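Local coordinates for protein cpftsy (Physcomitrella patens, PDB 4AK9) that probably acts as the chloroplast signal recognition particle receptor, a SIMIBI GTPase that helps direct proteins to the thylakoid membrane, at residues 51-56 with 65-70; 120-125 with 205-210; 133-138 with 299-304; 241-246 with 265-270; 270-275 with 293-298. All coordinates share one frame; numbering follows the deposited sequence.

In the fold
Interaction 1 lies in the helical bundle; interactions 2 to 5 lie in the GTPase domain. Interactions 2 and 4 sit deep in the sheet, on neighbouring strands 117-123 and 238-244. Interaction 2 joins a strand end to a loop. Backbone hydrogen bonds matter most in interaction 4, the most central. Interaction 5 shares Thr270 with it and lies at the end of the next strand pair. Interactions 3 and 5 are only partly buried. Interaction 3 uses a lysine and an asparagine from a helix, and interaction 5 a single backbone bond. Interaction 1 is buried too, and joins two helices by apolar packing and a glutamate. Interactions 1 and 2 both touch the second subunit, where charged groups find partners.

Interaction 1: 51-56 with 65-70; sequences ELEEVL and TALKIV
Glu53 of helix 45-58 lies against Ala66, Leu67 and Val70 of helix 63-78 in the helical bundle, the N domain of SRP-type GTPases. The two helix segments run roughly antiparallel, with 141° between their directions. The axes of the two segments come within 9.4 Å. The backbones come nearest at Glu53 and Ala66, CA to CA 5.9 Å, where Ala66 has only a methyl.

The tightly packed part is Glu53. Its CG is anti to the backbone N (chi1 -157°) and the chain is extended, which carries it across to the other helix. Glu53 CG rests 3.8 Å from Ala66 CB. Glu53 OE2 lies 3.3 Å from Leu67 CA, and OE1 lies by Val70.

The leucine contacts are apolar but looser. Leu56 CD1 reaches Ile69 and is 4.0 Å from Val70 CG2. Leu56 CB meets the methyl of Ala66. Leu52 CD2 is 4.4 Å from Val70 CG2. Phe61, in the loop between the helices, packs on Leu56 and Ile69.

The strongest partner of Glu53 is His212 of the second subunit, which bonds to OE2. Arg74 forms a salt bridge with OE1. The buried carboxylate is therefore well satisfied, and Arg74 would favour its charged form. One water links the helices here, donating to Glu53 OE1 at 2.8 Å and to Leu67 O at 3.0 Å.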
# COMPACT_ATOMS: atom_id res chain seq x y z
N GLU A 51 1.33 -8.93 15.39
CA GLU A 51 2.49 -9.07 14.52
C GLU A 51 2.11 -9.75 13.20
O GLU A 51 2.58 -9.34 12.13
CB GLU A 51 3.63 -9.83 15.19
CG GLU A 51 4.19 -9.14 16.43
CD GLU A 51 5.37 -9.89 17.04
OE1 GLU A 51 6.27 -10.30 16.27
OE2 GLU A 51 5.38 -10.09 18.28
N LEU A 52 1.29 -10.80 13.29
CA LEU A 52 0.79 -11.51 12.11
C LEU A 52 0.02 -10.56 11.18
O LEU A 52 0.24 -10.55 9.95
CB LEU A 52 -0.15 -12.66 12.52
CG LEU A 52 -0.84 -13.39 11.36
CD1 LEU A 52 0.24 -13.95 10.47
CD2 LEU A 52 -1.76 -14.52 11.87
N GLU A 53 -0.87 -9.77 11.77
CA GLU A 53 -1.69 -8.86 11.00
C GLU A 53 -0.80 -7.84 10.29
O GLU A 53 -1.04 -7.54 9.10
CB GLU A 53 -2.70 -8.17 11.87
CG GLU A 53 -3.87 -7.68 11.09
CD GLU A 53 -5.02 -7.26 11.96
OE1 GLU A 53 -5.28 -7.90 13.03
OE2 GLU A 53 -5.67 -6.27 11.57
N GLU A 54 0.22 -7.36 10.99
CA GLU A 54 1.21 -6.44 10.39
C GLU A 54 2.00 -7.08 9.24
O GLU A 54 2.29 -6.42 8.27
CB GLU A 54 2.14 -5.82 11.45
CG GLU A 54 1.37 -4.97 12.47
CD GLU A 54 2.00 -3.61 12.75
OE1 GLU A 54 3.03 -3.55 13.48
OE2 GLU A 54 1.47 -2.59 12.23
N VAL A 55 2.32 -8.37 9.32
CA VAL A 55 2.98 -9.02 8.21
C VAL A 55 2.07 -9.01 6.97
O VAL A 55 2.51 -8.70 5.83
CB VAL A 55 3.41 -10.45 8.60
CG1 VAL A 55 3.81 -11.21 7.37
CG2 VAL A 55 4.58 -10.36 9.61
N LEU A 56 0.79 -9.27 7.17
CA LEU A 56 -0.18 -9.17 6.08
C LEU A 56 -0.26 -7.77 5.48
O LEU A 56 -0.35 -7.64 4.25
CB LEU A 56 -1.58 -9.60 6.53
CG LEU A 56 -1.71 -11.03 7.08
CD1 LEU A 56 -3.18 -11.33 7.34
CD2 LEU A 56 -1.10 -12.04 6.10
N THR A 65 -9.21 -5.86 5.29
CA THR A 65 -9.11 -7.27 4.91
C THR A 65 -8.27 -8.05 5.94
O THR A 65 -8.65 -9.16 6.39
CB THR A 65 -8.47 -7.40 3.48
OG1 THR A 65 -9.30 -6.69 2.52
CG2 THR A 65 -8.32 -8.86 3.04
N ALA A 66 -7.14 -7.49 6.33
CA ALA A 66 -6.26 -8.10 7.34
C ALA A 66 -6.99 -8.20 8.69
O ALA A 66 -6.83 -9.21 9.40
CB ALA A 66 -4.93 -7.28 7.50
N LEU A 67 -7.78 -7.18 9.03
CA LEU A 67 -8.55 -7.18 10.28
C LEU A 67 -9.50 -8.37 10.30
O LEU A 67 -9.55 -9.16 11.26
CB LEU A 67 -9.31 -5.85 10.44
CG LEU A 67 -10.38 -5.69 11.53
CD1 LEU A 67 -9.86 -6.18 12.87
CD2 LEU A 67 -10.77 -4.23 11.61
N LYS A 68 -10.24 -8.57 9.21
CA LYS A 68 -11.22 -9.64 9.23
C LYS A 68 -10.60 -11.03 9.12
O LYS A 68 -11.14 -11.99 9.68
CB LYS A 68 -12.28 -9.44 8.16
CG LYS A 68 -11.78 -9.67 6.78
CD LYS A 68 -12.93 -9.68 5.80
CE LYS A 68 -13.71 -8.39 5.86
NZ LYS A 68 -14.57 -8.23 4.66
N ILE A 69 -9.47 -11.16 8.43
CA ILE A 69 -8.75 -12.44 8.41
C ILE A 69 -8.28 -12.84 9.80
O ILE A 69 -8.50 -13.97 10.24
CB ILE A 69 -7.53 -12.39 7.47
CG1 ILE A 69 -8.03 -12.32 6.03
CG2 ILE A 69 -6.65 -13.61 7.67
CD1 ILE A 69 -6.95 -11.96 5.01
N VAL A 70 -7.61 -11.92 10.49
CA VAL A 70 -7.03 -12.25 11.78
C VAL A 70 -8.11 -12.34 12.88
O VAL A 70 -8.00 -13.19 13.78
CB VAL A 70 -5.88 -11.27 12.11
CG1 VAL A 70 -5.31 -11.50 13.51
CG2 VAL A 70 -4.76 -11.43 11.04
O HOH W 1 -7.82 -8.83 13.69

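Interaction 2: 120-125 with 205-210; sequences MIVGVN and CDTSGR
Met120 pairs with Cys205 as neighbours in parallel strands, and their side chains share one face of the sheet. Met120 CG lies 4.1 Å from Cys205 CB. Further out, the bent end of Met120 carries CE to the methyl of Thr207, and the two side chains cross at about a right angle.

Ile121 uses both backbone polar atoms. Ile121 N donates to Cys205 O at 2.9 Å, and Ile121 O accepts from Thr207 OG1 at 2.7 Å. Thr207 OG1 lies between its own backbone N and carbonyl carbon (chi1 57°), which turns it to this carbonyl. It arrives tilted 19° from the carbonyl plane. The methyl CG1 of Val122 covers Thr207 OG1 at 3.5 Å.

At Gly123 the segments move apart enough for a water. It accepts from Gly123 N and donates to Thr207 OG1 and Ser208 O. Beyond it, Gly209 CA lies 3.4 Å from Gly123 O in a CA-H...O contact. Val124 then sets its CG1 3.4 Å from Arg210 O, while the Arg210 guanidinium turns to Asp50 of the second subunit.

Gly123 opens a probable P-loop, and Asp206 to Arg210 match the G3 motif of GTPases. Lys129 NZ bonds to both Gly123 O and Thr207 O. The contact thus gathers backbone carbonyls around Lys129, the probable Walker A lysine, whose counterpart in relatives meets nucleotide phosphate.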
# COMPACT_ATOMS: atom_id res chain seq x y z
N MET A 120 -14.92 -6.22 -23.44
CA MET A 120 -14.32 -4.90 -23.41
C MET A 120 -13.22 -4.84 -22.35
O MET A 120 -13.41 -5.30 -21.23
CB MET A 120 -15.37 -3.81 -23.14
CG MET A 120 -16.34 -3.61 -24.29
SD MET A 120 -17.67 -2.48 -23.78
CE MET A 120 -16.88 -0.88 -23.82
N ILE A 121 -12.06 -4.34 -22.73
CA ILE A 121 -10.93 -4.23 -21.81
C ILE A 121 -10.84 -2.76 -21.42
O ILE A 121 -10.75 -1.86 -22.29
CB ILE A 121 -9.61 -4.67 -22.48
CG1 ILE A 121 -9.67 -6.11 -23.00
CG2 ILE A 121 -8.38 -4.35 -21.60
CD1 ILE A 121 -10.37 -7.13 -22.14
N VAL A 122 -10.90 -2.47 -20.12
CA VAL A 122 -10.84 -1.08 -19.69
C VAL A 122 -9.74 -0.85 -18.64
O VAL A 122 -9.20 -1.81 -18.09
CB VAL A 122 -12.20 -0.61 -19.08
CG1 VAL A 122 -13.33 -0.78 -20.12
CG2 VAL A 122 -12.52 -1.45 -17.85
N GLY A 123 -9.43 0.41 -18.38
CA GLY A 123 -8.39 0.73 -17.40
C GLY A 123 -7.55 1.93 -17.77
O GLY A 123 -7.74 2.56 -18.81
N VAL A 124 -6.58 2.26 -16.91
CA VAL A 124 -5.88 3.53 -17.08
C VAL A 124 -4.71 3.45 -18.02
O VAL A 124 -4.37 4.42 -18.68
CB VAL A 124 -5.39 4.11 -15.72
CG1 VAL A 124 -6.43 3.89 -14.64
CG2 VAL A 124 -4.06 3.50 -15.31
N ASN A 125 -4.08 2.29 -18.11
CA ASN A 125 -2.79 2.28 -18.77
C ASN A 125 -2.89 1.66 -20.14
O ASN A 125 -3.04 0.42 -20.25
CB ASN A 125 -1.76 1.51 -17.94
CG ASN A 125 -0.37 1.69 -18.47
OD1 ASN A 125 0.07 0.95 -19.36
ND2 ASN A 125 0.34 2.69 -17.95
N CYS A 205 -12.12 -5.84 -27.34
CA CYS A 205 -12.15 -4.37 -27.55
C CYS A 205 -11.21 -3.60 -26.64
O CYS A 205 -11.27 -3.75 -25.42
CB CYS A 205 -13.57 -3.83 -27.28
SG CYS A 205 -14.87 -4.58 -28.28
N ASP A 206 -10.37 -2.76 -27.21
CA ASP A 206 -9.60 -1.82 -26.41
C ASP A 206 -10.44 -0.56 -26.24
O ASP A 206 -11.31 -0.28 -27.05
CB ASP A 206 -8.29 -1.48 -27.09
CG ASP A 206 -7.27 -0.86 -26.13
OD1 ASP A 206 -7.54 -0.80 -24.90
OD2 ASP A 206 -6.18 -0.45 -26.61
N THR A 207 -10.20 0.18 -25.16
CA THR A 207 -10.94 1.42 -24.90
C THR A 207 -9.98 2.48 -24.38
O THR A 207 -8.88 2.15 -23.89
CB THR A 207 -12.04 1.22 -23.82
OG1 THR A 207 -11.44 0.73 -22.60
CG2 THR A 207 -13.10 0.24 -24.28
N SER A 208 -10.39 3.74 -24.46
CA SER A 208 -9.54 4.80 -23.92
C SER A 208 -9.73 4.89 -22.41
O SER A 208 -10.80 4.58 -21.88
CB SER A 208 -9.86 6.14 -24.58
OG SER A 208 -9.75 6.03 -25.99
N GLY A 209 -8.69 5.30 -21.70
CA GLY A 209 -8.83 5.49 -20.26
C GLY A 209 -7.65 6.26 -19.72
O GLY A 209 -6.57 6.22 -20.31
N ARG A 210 -7.87 6.99 -18.63
CA ARG A 210 -6.82 7.72 -17.94
C ARG A 210 -6.82 7.36 -16.46
O ARG A 210 -7.76 6.77 -15.95
CB ARG A 210 -7.05 9.23 -18.09
CG ARG A 210 -7.07 9.71 -19.54
CD ARG A 210 -5.68 10.07 -20.06
NE ARG A 210 -4.93 11.03 -19.22
CZ ARG A 210 -5.37 12.22 -18.79
NH1 ARG A 210 -6.60 12.66 -19.08
NH2 ARG A 210 -4.57 12.99 -18.05
O HOH W 2 -10.70 2.26 -20.24

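Interaction 3: 133-138 with 299-304; sequences LGKLAN and EGIDDL
Lys135 leaves helix 126-142 with CG anti to its carbonyl carbon (chi1 -61°), and the rest of its chain is extended. This carries Lys135 NZ to Gly300 O, to which it donates at 2.8 Å. Asn138, one helical turn on, has CG anti to the backbone N instead (chi1 170°). That turns its amide toward Ile301 and Asp302.

Residues 300 to 303 form a type I beta turn, closed by Asp303 N donating to Gly300 O. The two donors grip Gly300 O from opposite faces of its plane. The lysine ammonium sits above that plane. The carboxylates of Glu299 and Asp303 are near but not in contact with it, so any charge attraction would act at a distance. The methylene groups lie along the turn. Lys135 CG is 3.6 Å from Ile301 O. Lys135 CB is 3.9 Å from Leu304 CB.

Asn138 ND2 donates to Asp302 OD1 at 3.0 Å, on the syn side but well out of the carboxylate plane. The amide and carboxylate planes stand 49° apart. The end of Ile301 covers the amide, its CD1 3.6 Å from Asn138 CG. One water adds a second tie: it donates to Lys135 O and Ile301 O and accepts from Asn138 ND2.

On the buried side, Leu136 CD2 meets Leu304 CD2 at 3.8 Å. The contact joins the helix after the probable P-loop to the loop between strands 292-296 and 304-306. Leu136 also packs on Ile121 of strand 117-123, while Ile301 touches Trp166 and Arg169 of helix 158-170.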
# COMPACT_ATOMS: atom_id res chain seq x y z
N LEU A 133 -4.61 -7.49 -23.74
CA LEU A 133 -5.42 -7.76 -24.91
C LEU A 133 -4.70 -8.81 -25.79
O LEU A 133 -5.29 -9.81 -26.19
CB LEU A 133 -5.62 -6.45 -25.68
CG LEU A 133 -7.02 -6.01 -26.16
CD1 LEU A 133 -8.05 -7.04 -25.81
CD2 LEU A 133 -7.40 -4.65 -25.57
N GLY A 134 -3.43 -8.58 -26.08
CA GLY A 134 -2.65 -9.53 -26.88
C GLY A 134 -2.52 -10.89 -26.23
O GLY A 134 -2.69 -11.93 -26.90
N LYS A 135 -2.27 -10.92 -24.92
CA LYS A 135 -2.11 -12.21 -24.27
C LYS A 135 -3.43 -12.94 -24.13
O LYS A 135 -3.45 -14.18 -24.11
CB LYS A 135 -1.44 -12.05 -22.90
CG LYS A 135 -0.04 -11.43 -22.97
CD LYS A 135 0.67 -11.57 -21.60
CE LYS A 135 1.88 -10.67 -21.54
NZ LYS A 135 2.78 -11.01 -20.33
N LEU A 136 -4.54 -12.20 -24.02
CA LEU A 136 -5.86 -12.87 -24.05
C LEU A 136 -6.08 -13.52 -25.42
O LEU A 136 -6.56 -14.66 -25.51
CB LEU A 136 -7.01 -11.88 -23.77
CG LEU A 136 -7.22 -11.53 -22.31
CD1 LEU A 136 -8.25 -10.39 -22.18
CD2 LEU A 136 -7.67 -12.80 -21.56
N ALA A 137 -5.81 -12.76 -26.46
CA ALA A 137 -5.96 -13.25 -27.84
C ALA A 137 -5.20 -14.55 -28.05
O ALA A 137 -5.72 -15.49 -28.66
CB ALA A 137 -5.46 -12.23 -28.79
N ASN A 138 -3.98 -14.60 -27.52
CA ASN A 138 -3.13 -15.76 -27.67
C ASN A 138 -3.75 -16.98 -27.01
O ASN A 138 -3.65 -18.10 -27.52
CB ASN A 138 -1.74 -15.45 -27.09
CG ASN A 138 -0.87 -16.69 -26.99
OD1 ASN A 138 -0.30 -17.15 -27.98
ND2 ASN A 138 -0.76 -17.24 -25.77
N GLU A 299 6.61 -11.51 -18.09
CA GLU A 299 6.67 -10.80 -19.36
C GLU A 299 6.38 -11.68 -20.57
O GLU A 299 6.17 -11.16 -21.67
CB GLU A 299 8.04 -10.12 -19.52
CG GLU A 299 8.30 -9.00 -18.54
CD GLU A 299 7.29 -7.87 -18.68
OE1 GLU A 299 7.41 -7.09 -19.66
OE2 GLU A 299 6.38 -7.76 -17.82
N GLY A 300 6.37 -13.01 -20.39
CA GLY A 300 6.09 -13.92 -21.50
C GLY A 300 4.65 -13.87 -22.00
O GLY A 300 3.73 -13.50 -21.26
N ILE A 301 4.44 -14.25 -23.26
CA ILE A 301 3.11 -14.17 -23.83
C ILE A 301 2.16 -15.14 -23.10
O ILE A 301 0.95 -14.91 -23.02
CB ILE A 301 3.13 -14.41 -25.36
CG1 ILE A 301 1.75 -14.10 -25.97
CG2 ILE A 301 3.61 -15.84 -25.67
CD1 ILE A 301 1.70 -14.15 -27.50
N ASP A 302 2.71 -16.21 -22.54
CA ASP A 302 1.85 -17.17 -21.84
C ASP A 302 1.76 -16.87 -20.34
O ASP A 302 1.23 -17.66 -19.55
CB ASP A 302 2.34 -18.60 -22.10
CG ASP A 302 2.13 -19.04 -23.56
OD1 ASP A 302 1.00 -18.92 -24.08
OD2 ASP A 302 3.12 -19.49 -24.19
N ASP A 303 2.28 -15.72 -19.93
CA ASP A 303 2.35 -15.41 -18.51
C ASP A 303 1.07 -14.76 -17.94
O ASP A 303 1.06 -14.31 -16.79
CB ASP A 303 3.58 -14.57 -18.20
CG ASP A 303 4.87 -15.38 -18.31
OD1 ASP A 303 4.78 -16.63 -18.19
OD2 ASP A 303 5.95 -14.78 -18.50
N LEU A 304 0.02 -14.71 -18.73
CA LEU A 304 -1.29 -14.27 -18.25
C LEU A 304 -2.07 -15.52 -17.90
O LEU A 304 -2.40 -16.34 -18.77
CB LEU A 304 -2.03 -13.49 -19.34
CG LEU A 304 -3.37 -12.90 -18.89
CD1 LEU A 304 -3.13 -11.72 -17.92
CD2 LEU A 304 -4.16 -12.47 -20.13
O HOH W 3 -1.50 -15.85 -23.28

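Interaction 4: 241-246 with 265-270; sequences LVLDGT and TGFILT
Leu241 to Asp244 pair in order with Phe267 to Thr270 as parallel strands, 30° apart in direction. Four backbone bonds zip them, the shortest from Leu243 N to Ile268 O at 2.7 Å. Beyond the strand, Gly245 N continues the pairing by donating to Thr270 O at 2.8 Å.

Leu241, Leu243, Phe267 and Leu269 line one face. Leu241 and Phe267 lie side by side, with Leu241 CD2 at the ring edge, 4.0 Å from CE1 of Phe267. Leu243 CD1 meets the ring obliquely at Phe267 CD1, 3.8 Å away, and also touches Leu269 CD1.

Val242, Asp244, Ile268 and Thr270 line the opposite face. Thr270 CG2 is anti to its carbonyl carbon, and lies 3.7 Å from Val242 CG1. Its OG1 makes a weak bond to Leu243 O. Asp244 OD1 forms an Asx turn with Thr246 N, and also takes the Thr246 hydroxyl, OG1, at 2.7 Å.

This is the strand pair of a beta-alpha-beta crossover through helix 251-261. That helix packs on Leu241, Leu243 and Leu269, and helix 280-288 covers Phe267 and Leu269. Thr132 of helix 126-142 touches Val242, Ile268 and Thr270 on the opposite face.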
# COMPACT_ATOMS: atom_id res chain seq x y z
N LEU A 241 -11.43 -5.02 -16.16
CA LEU A 241 -10.59 -3.90 -15.75
C LEU A 241 -9.13 -4.34 -15.46
O LEU A 241 -8.88 -5.23 -14.62
CB LEU A 241 -11.23 -3.23 -14.50
CG LEU A 241 -10.38 -2.14 -13.86
CD1 LEU A 241 -10.19 -0.94 -14.79
CD2 LEU A 241 -11.00 -1.66 -12.54
N VAL A 242 -8.19 -3.73 -16.17
CA VAL A 242 -6.79 -4.13 -16.06
C VAL A 242 -6.15 -3.20 -15.04
O VAL A 242 -6.23 -1.98 -15.16
CB VAL A 242 -6.04 -3.99 -17.41
CG1 VAL A 242 -4.56 -4.42 -17.21
CG2 VAL A 242 -6.69 -4.83 -18.47
N LEU A 243 -5.57 -3.78 -13.99
CA LEU A 243 -4.95 -2.99 -12.90
C LEU A 243 -3.50 -3.40 -12.70
O LEU A 243 -3.18 -4.59 -12.71
CB LEU A 243 -5.71 -3.25 -11.60
CG LEU A 243 -7.20 -2.89 -11.67
CD1 LEU A 243 -7.90 -3.54 -10.53
CD2 LEU A 243 -7.31 -1.37 -11.62
N ASP A 244 -2.63 -2.42 -12.51
CA ASP A 244 -1.19 -2.67 -12.30
C ASP A 244 -0.89 -3.12 -10.86
O ASP A 244 -0.92 -2.31 -9.91
CB ASP A 244 -0.43 -1.38 -12.61
CG ASP A 244 1.08 -1.55 -12.61
OD1 ASP A 244 1.59 -2.49 -11.94
OD2 ASP A 244 1.77 -0.74 -13.30
N GLY A 245 -0.55 -4.40 -10.72
CA GLY A 245 -0.27 -5.03 -9.43
C GLY A 245 0.86 -4.36 -8.66
O GLY A 245 0.92 -4.44 -7.42
N THR A 246 1.73 -3.64 -9.35
CA THR A 246 2.84 -3.00 -8.62
C THR A 246 2.40 -1.78 -7.83
O THR A 246 3.12 -1.31 -6.97
CB THR A 246 4.04 -2.64 -9.50
OG1 THR A 246 3.66 -1.63 -10.45
CG2 THR A 246 4.59 -3.89 -10.21
N THR A 265 -16.97 -6.62 -14.80
CA THR A 265 -17.35 -8.00 -14.50
C THR A 265 -16.18 -8.81 -13.96
O THR A 265 -16.36 -9.91 -13.43
CB THR A 265 -17.93 -8.69 -15.75
OG1 THR A 265 -16.93 -8.73 -16.78
CG2 THR A 265 -19.13 -7.87 -16.27
N GLY A 266 -14.97 -8.29 -14.11
CA GLY A 266 -13.79 -9.02 -13.63
C GLY A 266 -12.55 -8.16 -13.68
O GLY A 266 -12.47 -7.24 -14.48
N PHE A 267 -11.58 -8.45 -12.80
CA PHE A 267 -10.30 -7.75 -12.84
C PHE A 267 -9.21 -8.62 -13.48
O PHE A 267 -9.22 -9.85 -13.37
CB PHE A 267 -9.83 -7.41 -11.43
CG PHE A 267 -10.84 -6.65 -10.62
CD1 PHE A 267 -11.24 -5.39 -10.99
CD2 PHE A 267 -11.35 -7.20 -9.44
CE1 PHE A 267 -12.17 -4.68 -10.24
CE2 PHE A 267 -12.29 -6.49 -8.66
CZ PHE A 267 -12.68 -5.23 -9.05
N ILE A 268 -8.26 -7.95 -14.10
CA ILE A 268 -6.98 -8.51 -14.50
C ILE A 268 -5.87 -7.74 -13.84
O ILE A 268 -5.70 -6.52 -14.06
CB ILE A 268 -6.83 -8.49 -16.04
CG1 ILE A 268 -7.95 -9.34 -16.65
CG2 ILE A 268 -5.37 -9.01 -16.47
CD1 ILE A 268 -8.04 -9.17 -18.19
N LEU A 269 -5.11 -8.42 -12.98
CA LEU A 269 -4.04 -7.77 -12.22
C LEU A 269 -2.71 -8.16 -12.83
O LEU A 269 -2.36 -9.34 -12.83
CB LEU A 269 -4.08 -8.21 -10.74
CG LEU A 269 -4.99 -7.29 -9.87
CD1 LEU A 269 -6.46 -7.29 -10.33
CD2 LEU A 269 -4.91 -7.68 -8.40
N THR A 270 -2.02 -7.18 -13.39
CA THR A 270 -0.78 -7.43 -14.13
C THR A 270 0.47 -7.17 -13.27
O THR A 270 0.39 -6.56 -12.19
CB THR A 270 -0.67 -6.50 -15.35
OG1 THR A 270 -0.68 -5.15 -14.90
CG2 THR A 270 -1.84 -6.72 -16.32

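Interaction 5: 270-275 with 293-298; sequences TKLDGT and KFVGVG
Leu272 lays its CD1 against the branch of Val295, 3.7 Å from CG1 and 3.8 Å from CB. The two side chains cross at about a right angle. Leu272 has CG anti to its carbonyl carbon (chi1 -73°), a rotamer that sends CD1 to Val295. The same residue makes the hydrogen bond of the contact: Leu272 N donates to Gly296 O at 3.0 Å. The bond is nearly straight, with an angle of 161° at the hydrogen. Leu272 CB also lies 3.6 Å from Gly296 O, so backbone and side chain both close on this carbonyl.

Gly296 permits the near approach of the chains. Gly296 CA is 4.2 Å from CA of Thr270, where strand 266-270 ends. Lys271 then takes a left-handed backbone conformation, which turns the chain into the short 3-10 segment 272-274. Its side chain points away from strand 292-296, and its NZ forms a salt bridge with Asp244.

Asp273 sits over the loop that follows the strand. Its CG lies between the backbone N and the carbonyl carbon (chi1 52°). Asp273 CB lies 3.5 Å from Val297 O. Asp273 OD1 is 3.4 Å from Gly298 N, but the angle is too poor for a hydrogen bond. These are contacts of packing against backbone.

Leu19 of helix 16-22 and Phe307 also touch Val295. Phe23 touches Leu272. Residues 270 to 273 read Thr-Lys-Leu-Asp, the G4 motif of SRP-type GTPases, which in relatives recognises guanine. Gly296 to Glu299, running from the strand end into the loop, read Gly-Val-Gly-Glu, consistent with the closing-loop (G5) motif of the family.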
# COMPACT_ATOMS: atom_id res chain seq x y z
N THR A 270 -2.02 -7.18 -13.39
CA THR A 270 -0.78 -7.43 -14.13
C THR A 270 0.47 -7.17 -13.27
O THR A 270 0.39 -6.56 -12.19
CB THR A 270 -0.67 -6.50 -15.35
OG1 THR A 270 -0.68 -5.15 -14.90
CG2 THR A 270 -1.84 -6.72 -16.32
N LYS A 271 1.62 -7.62 -13.78
CA LYS A 271 2.94 -7.28 -13.24
C LYS A 271 3.14 -7.73 -11.80
O LYS A 271 3.88 -7.10 -11.03
CB LYS A 271 3.18 -5.79 -13.35
CG LYS A 271 3.16 -5.32 -14.81
CD LYS A 271 3.09 -3.80 -14.90
CE LYS A 271 4.33 -3.13 -14.31
NZ LYS A 271 4.29 -1.63 -14.38
N LEU A 272 2.50 -8.83 -11.42
CA LEU A 272 2.57 -9.26 -10.04
C LEU A 272 3.92 -9.87 -9.67
O LEU A 272 4.29 -9.96 -8.49
CB LEU A 272 1.42 -10.22 -9.72
CG LEU A 272 0.06 -9.50 -9.63
CD1 LEU A 272 -1.09 -10.50 -9.63
CD2 LEU A 272 -0.00 -8.62 -8.36
N ASP A 273 4.69 -10.28 -10.67
CA ASP A 273 6.03 -10.81 -10.39
C ASP A 273 6.98 -9.72 -9.89
O ASP A 273 8.00 -10.01 -9.25
CB ASP A 273 6.57 -11.43 -11.67
CG ASP A 273 6.48 -10.50 -12.83
OD1 ASP A 273 5.34 -10.10 -13.20
OD2 ASP A 273 7.55 -10.15 -13.38
N GLY A 274 6.64 -8.46 -10.14
CA GLY A 274 7.50 -7.35 -9.75
C GLY A 274 7.26 -6.75 -8.37
O GLY A 274 7.93 -5.78 -7.98
N THR A 275 6.33 -7.31 -7.62
CA THR A 275 5.97 -6.70 -6.34
C THR A 275 5.83 -7.73 -5.22
O THR A 275 5.54 -8.90 -5.47
CB THR A 275 4.64 -5.86 -6.48
OG1 THR A 275 4.40 -5.16 -5.26
CG2 THR A 275 3.45 -6.75 -6.81
N LYS A 293 -10.06 -12.35 -12.51
CA LYS A 293 -10.23 -13.41 -13.50
C LYS A 293 -8.91 -13.90 -14.10
O LYS A 293 -8.80 -15.09 -14.46
CB LYS A 293 -11.20 -12.95 -14.61
CG LYS A 293 -12.64 -12.73 -14.09
CD LYS A 293 -13.73 -12.83 -15.18
CE LYS A 293 -15.10 -12.99 -14.45
NZ LYS A 293 -16.24 -13.28 -15.36
N PHE A 294 -7.93 -13.00 -14.20
CA PHE A 294 -6.56 -13.34 -14.64
C PHE A 294 -5.52 -12.62 -13.79
O PHE A 294 -5.76 -11.49 -13.30
CB PHE A 294 -6.36 -12.93 -16.10
CG PHE A 294 -7.24 -13.69 -17.06
CD1 PHE A 294 -8.52 -13.23 -17.36
CD2 PHE A 294 -6.80 -14.86 -17.64
CE1 PHE A 294 -9.34 -13.94 -18.24
CE2 PHE A 294 -7.63 -15.60 -18.52
CZ PHE A 294 -8.90 -15.11 -18.81
N VAL A 295 -4.35 -13.25 -13.62
CA VAL A 295 -3.19 -12.55 -13.06
C VAL A 295 -2.01 -12.62 -14.05
O VAL A 295 -1.76 -13.67 -14.64
CB VAL A 295 -2.76 -13.15 -11.72
CG1 VAL A 295 -3.80 -12.81 -10.65
CG2 VAL A 295 -2.62 -14.67 -11.84
N GLY A 296 -1.33 -11.50 -14.23
CA GLY A 296 -0.14 -11.43 -15.07
C GLY A 296 1.05 -11.69 -14.19
O GLY A 296 1.30 -10.94 -13.23
N VAL A 297 1.79 -12.75 -14.49
CA VAL A 297 2.88 -13.16 -13.60
C VAL A 297 4.24 -13.22 -14.29
O VAL A 297 5.17 -13.85 -13.78
CB VAL A 297 2.60 -14.50 -12.93
CG1 VAL A 297 1.45 -14.35 -11.95
CG2 VAL A 297 2.30 -15.60 -13.98
N GLY A 298 4.36 -12.53 -15.41
CA GLY A 298 5.62 -12.48 -16.13
C GLY A 298 5.47 -11.73 -17.44
O GLY A 298 4.34 -11.37 -17.85